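Side-chain contacts in C alpha-dehydrogenase (Sphingobium sp. SYK-6, PDB 4YAC), which probably oxidises the alpha-carbon alcohol of lignin-derived beta-aryl ethers with NAD(+), as a short-chain dehydrogenase/reductase of the ether-cleavage pathway: residues 114-117 with 118-122; 141-144 with 145-149. One frame throughout, in Å; residues are numbered along the deposited sequence.

Interaction 1 (114-117 with 118-122); sequences VNVN and GVING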
# COMPACT_ATOMS: atom_id res chain seq x y z
N VAL A 114 -8.26 2.77 -11.47
CA VAL A 114 -8.93 1.47 -11.54
C VAL A 114 -8.56 0.57 -10.36
O VAL A 114 -9.44 -0.00 -9.73
CB VAL A 114 -8.58 0.72 -12.85
CG1 VAL A 114 -9.29 -0.64 -12.89
CG2 VAL A 114 -8.96 1.54 -14.05
N ASN A 115 -7.27 0.46 -10.08
CA ASN A 115 -6.81 -0.53 -9.10
C ASN A 115 -7.06 -0.12 -7.66
O ASN A 115 -7.25 -0.99 -6.80
CB ASN A 115 -5.32 -0.81 -9.30
CG ASN A 115 -5.02 -1.51 -10.61
OD1 ASN A 115 -5.92 -1.76 -11.42
ND2 ASN A 115 -3.75 -1.82 -10.83
N VAL A 116 -7.06 1.18 -7.38
CA VAL A 116 -7.26 1.64 -6.01
C VAL A 116 -8.63 2.30 -5.86
O VAL A 116 -9.45 1.83 -5.07
CB VAL A 116 -6.17 2.62 -5.56
CG1 VAL A 116 -6.31 2.91 -4.07
CG2 VAL A 116 -4.79 2.04 -5.84
N ASN A 117 -8.90 3.37 -6.61
CA ASN A 117 -10.19 4.03 -6.49
C ASN A 117 -11.35 3.12 -6.87
O ASN A 117 -12.42 3.22 -6.29
CB ASN A 117 -10.24 5.31 -7.33
CG ASN A 117 -9.58 6.49 -6.65
OD1 ASN A 117 -9.56 6.59 -5.42
ND2 ASN A 117 -9.03 7.39 -7.45
N GLY A 118 -11.15 2.23 -7.84
CA GLY A 118 -12.21 1.31 -8.23
C GLY A 118 -12.62 0.41 -7.08
O GLY A 118 -13.81 0.10 -6.91
N VAL A 119 -11.64 -0.01 -6.29
CA VAL A 119 -11.88 -0.86 -5.13
C VAL A 119 -12.51 -0.03 -4.00
O VAL A 119 -13.48 -0.47 -3.37
CB VAL A 119 -10.59 -1.52 -4.63
CG1 VAL A 119 -10.84 -2.33 -3.36
CG2 VAL A 119 -10.00 -2.41 -5.72
N ILE A 120 -11.95 1.15 -3.75
CA ILE A 120 -12.52 2.06 -2.76
C ILE A 120 -13.98 2.35 -3.10
O ILE A 120 -14.85 2.32 -2.23
CB ILE A 120 -11.74 3.39 -2.69
CG1 ILE A 120 -10.34 3.16 -2.12
CG2 ILE A 120 -12.48 4.41 -1.81
CD1 ILE A 120 -9.42 4.33 -2.30
N ASN A 121 -14.24 2.64 -4.37
CA ASN A 121 -15.58 3.00 -4.81
C ASN A 121 -16.58 1.87 -4.55
O ASN A 121 -17.70 2.12 -4.11
CB ASN A 121 -15.58 3.36 -6.29
CG ASN A 121 -14.89 4.69 -6.57
OD1 ASN A 121 -14.62 5.48 -5.66
ND2 ASN A 121 -14.60 4.94 -7.85
N GLY A 122 -16.18 0.64 -4.82
CA GLY A 122 -17.05 -0.50 -4.56
C GLY A 122 -17.29 -0.69 -3.08
O GLY A 122 -18.44 -0.86 -2.64
O HOH W 1 -12.17 6.29 -4.46
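V116 and I120, four residues apart on one helix, point the same way: V116 holds CG1 opposite its backbone N (chi1 -172°), I120 sets CG1 beside its own (chi1 -68°), and the extended isoleucine chain brings CD1 alongside V116 CG1 at 3.8 Å. In the backbone I120 N donates almost straight to V116 O, 2.9 Å away and 175° at the hydrogen. V119 N makes a longer, weak bond to the same oxygen, and V119 CG2 lies 3.3 Å from N115 O. A wider pi-type turn covers 114-117, and G118 CA rests 3.4 Å from V114 O; a beta carbon on G118 would collide with that carbonyl. One water donates 2.8 Å bonds to both N117 OD1 and N121 OD1, bridging the two amides one turn apart. N121 OD1 also accepts from R68 NE, and ND2 donates to L65 O. N115 accepts from V94 N through OD1 and is hydrogen-bonded through ND2 to T160 OG1; it is probably the counterpart of the catalytic-tetrad asparagine in related enzymes. V114 touches the bound NADH, and I120 meets W108 of the second subunit. V116 and V119 pack on helix 155-174, from a helix that leads on to strand 137-142 of the parallel sheet.

Interaction 2 (141-144 with 145-149); sequences ITAS and MSAFV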
# COMPACT_ATOMS: atom_id res chain seq x y z
N ILE A 141 -11.19 -8.63 -1.82
CA ILE A 141 -10.32 -7.76 -2.59
C ILE A 141 -9.27 -8.64 -3.24
O ILE A 141 -8.59 -9.42 -2.57
CB ILE A 141 -9.66 -6.68 -1.71
CG1 ILE A 141 -10.70 -5.63 -1.32
CG2 ILE A 141 -8.51 -6.00 -2.46
CD1 ILE A 141 -10.24 -4.67 -0.24
N THR A 142 -9.17 -8.55 -4.57
CA THR A 142 -8.14 -9.25 -5.32
C THR A 142 -6.99 -8.29 -5.58
O THR A 142 -7.11 -7.37 -6.39
CB THR A 142 -8.66 -9.81 -6.65
OG1 THR A 142 -9.81 -10.65 -6.40
CG2 THR A 142 -7.59 -10.63 -7.36
N ALA A 143 -5.89 -8.51 -4.88
CA ALA A 143 -4.69 -7.71 -5.07
C ALA A 143 -3.72 -8.49 -5.96
O ALA A 143 -4.02 -8.72 -7.13
CB ALA A 143 -4.06 -7.38 -3.73
N SER A 144 -2.59 -8.91 -5.41
CA SER A 144 -1.52 -9.53 -6.17
C SER A 144 -0.38 -9.84 -5.23
O SER A 144 -0.30 -9.27 -4.14
CB SER A 144 -1.06 -8.59 -7.30
OG SER A 144 0.18 -8.99 -7.83
N MET A 145 0.52 -10.73 -5.62
CA MET A 145 1.73 -10.94 -4.84
C MET A 145 2.63 -9.70 -4.92
O MET A 145 3.59 -9.58 -4.16
CB MET A 145 2.49 -12.18 -5.31
CG MET A 145 1.90 -13.49 -4.79
SD MET A 145 1.78 -13.57 -2.99
CE MET A 145 3.49 -13.29 -2.50
N SER A 146 2.30 -8.79 -5.83
CA SER A 146 2.98 -7.50 -5.88
C SER A 146 2.62 -6.63 -4.67
O SER A 146 3.18 -5.55 -4.50
CB SER A 146 2.64 -6.75 -7.17
OG SER A 146 3.24 -7.37 -8.29
N ALA A 147 1.68 -7.11 -3.86
CA ALA A 147 1.38 -6.46 -2.59
C ALA A 147 2.41 -6.87 -1.53
O ALA A 147 2.34 -6.42 -0.38
CB ALA A 147 -0.03 -6.82 -2.13
N PHE A 148 3.35 -7.73 -1.91
CA PHE A 148 4.41 -8.19 -1.02
C PHE A 148 5.80 -8.03 -1.63
O PHE A 148 6.80 -7.98 -0.90
CB PHE A 148 4.22 -9.66 -0.65
CG PHE A 148 3.10 -9.91 0.31
CD1 PHE A 148 3.31 -9.85 1.67
CD2 PHE A 148 1.83 -10.22 -0.16
CE1 PHE A 148 2.28 -10.08 2.56
CE2 PHE A 148 0.80 -10.45 0.72
CZ PHE A 148 1.02 -10.38 2.08
N VAL A 149 5.87 -7.98 -2.95
CA VAL A 149 7.15 -8.04 -3.66
C VAL A 149 7.26 -7.01 -4.76
O VAL A 149 6.58 -7.10 -5.78
CB VAL A 149 7.38 -9.44 -4.27
CG1 VAL A 149 8.81 -9.56 -4.78
CG2 VAL A 149 7.07 -10.53 -3.26
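Two hydrogen bonds from the 145-147 turn converge on S144, one on its side chain and one on its carbonyl. S146 N donates to S144 OG at 2.9 Å in a nearly straight line (168° at the hydrogen), the bond that defines an ST turn. The hydroxyl gets there because OG stands opposite the backbone N of S144 (chi1 164°), folded forward beside the carbonyl carbon and over the following amides. A147 N donates to S144 O, also at 2.9 Å; it approaches from well above the carbonyl plane, 59° out of it. F148 N bonds M145 O and carries the turning on by one residue.

Van der Waals contacts fill in around these bonds. S146 CB comes to 3.4 Å from S144 OG, A147 CB tucks against S144 O at 3.2 Å, and the methyls of A143 and A147 face each other loosely, 4.4 Å apart. M145, bent twice along its chain, turns from the strand end to F255 and to M270 of the second subunit.

With an alanine at S144 the hydroxyl is gone, and the S146 N-H would probably be left without its acceptor in the ST turn, with less side chain to meet Y157 and K161. With those two residues S144 matches the Ser-Tyr-Lys arrangement of short-chain dehydrogenases, so this serine is probably the catalytic one. The chemistry then implies a serine oxygen held in position by a backbone N-H, which uses it as acceptor and so does not use up the hydroxyl's own hydrogen, in a buried setting.

In the fold
Interaction 1 comes first along the chain, in the middle of helix 105-133; interaction 2 follows where strand 137-142, the next element, runs out into the loop before helix 155-174. Their centres lie 15 Å apart, yet they touch where V119 CG1 packs on I141 CG1 at 3.9 Å, helix against the parallel sheet of the Rossmann fold. Helix 155-174 is a shared neighbour: its Y157 meets both N115 and S144, consistent with the Asn-Ser-Tyr-Lys set of this family, K161 being the fourth member. V114 brings interaction 1 to the NADH pocket. Both contacts reach the second subunit, at different places, so the dimer interface comes close to the framework of the probable active site.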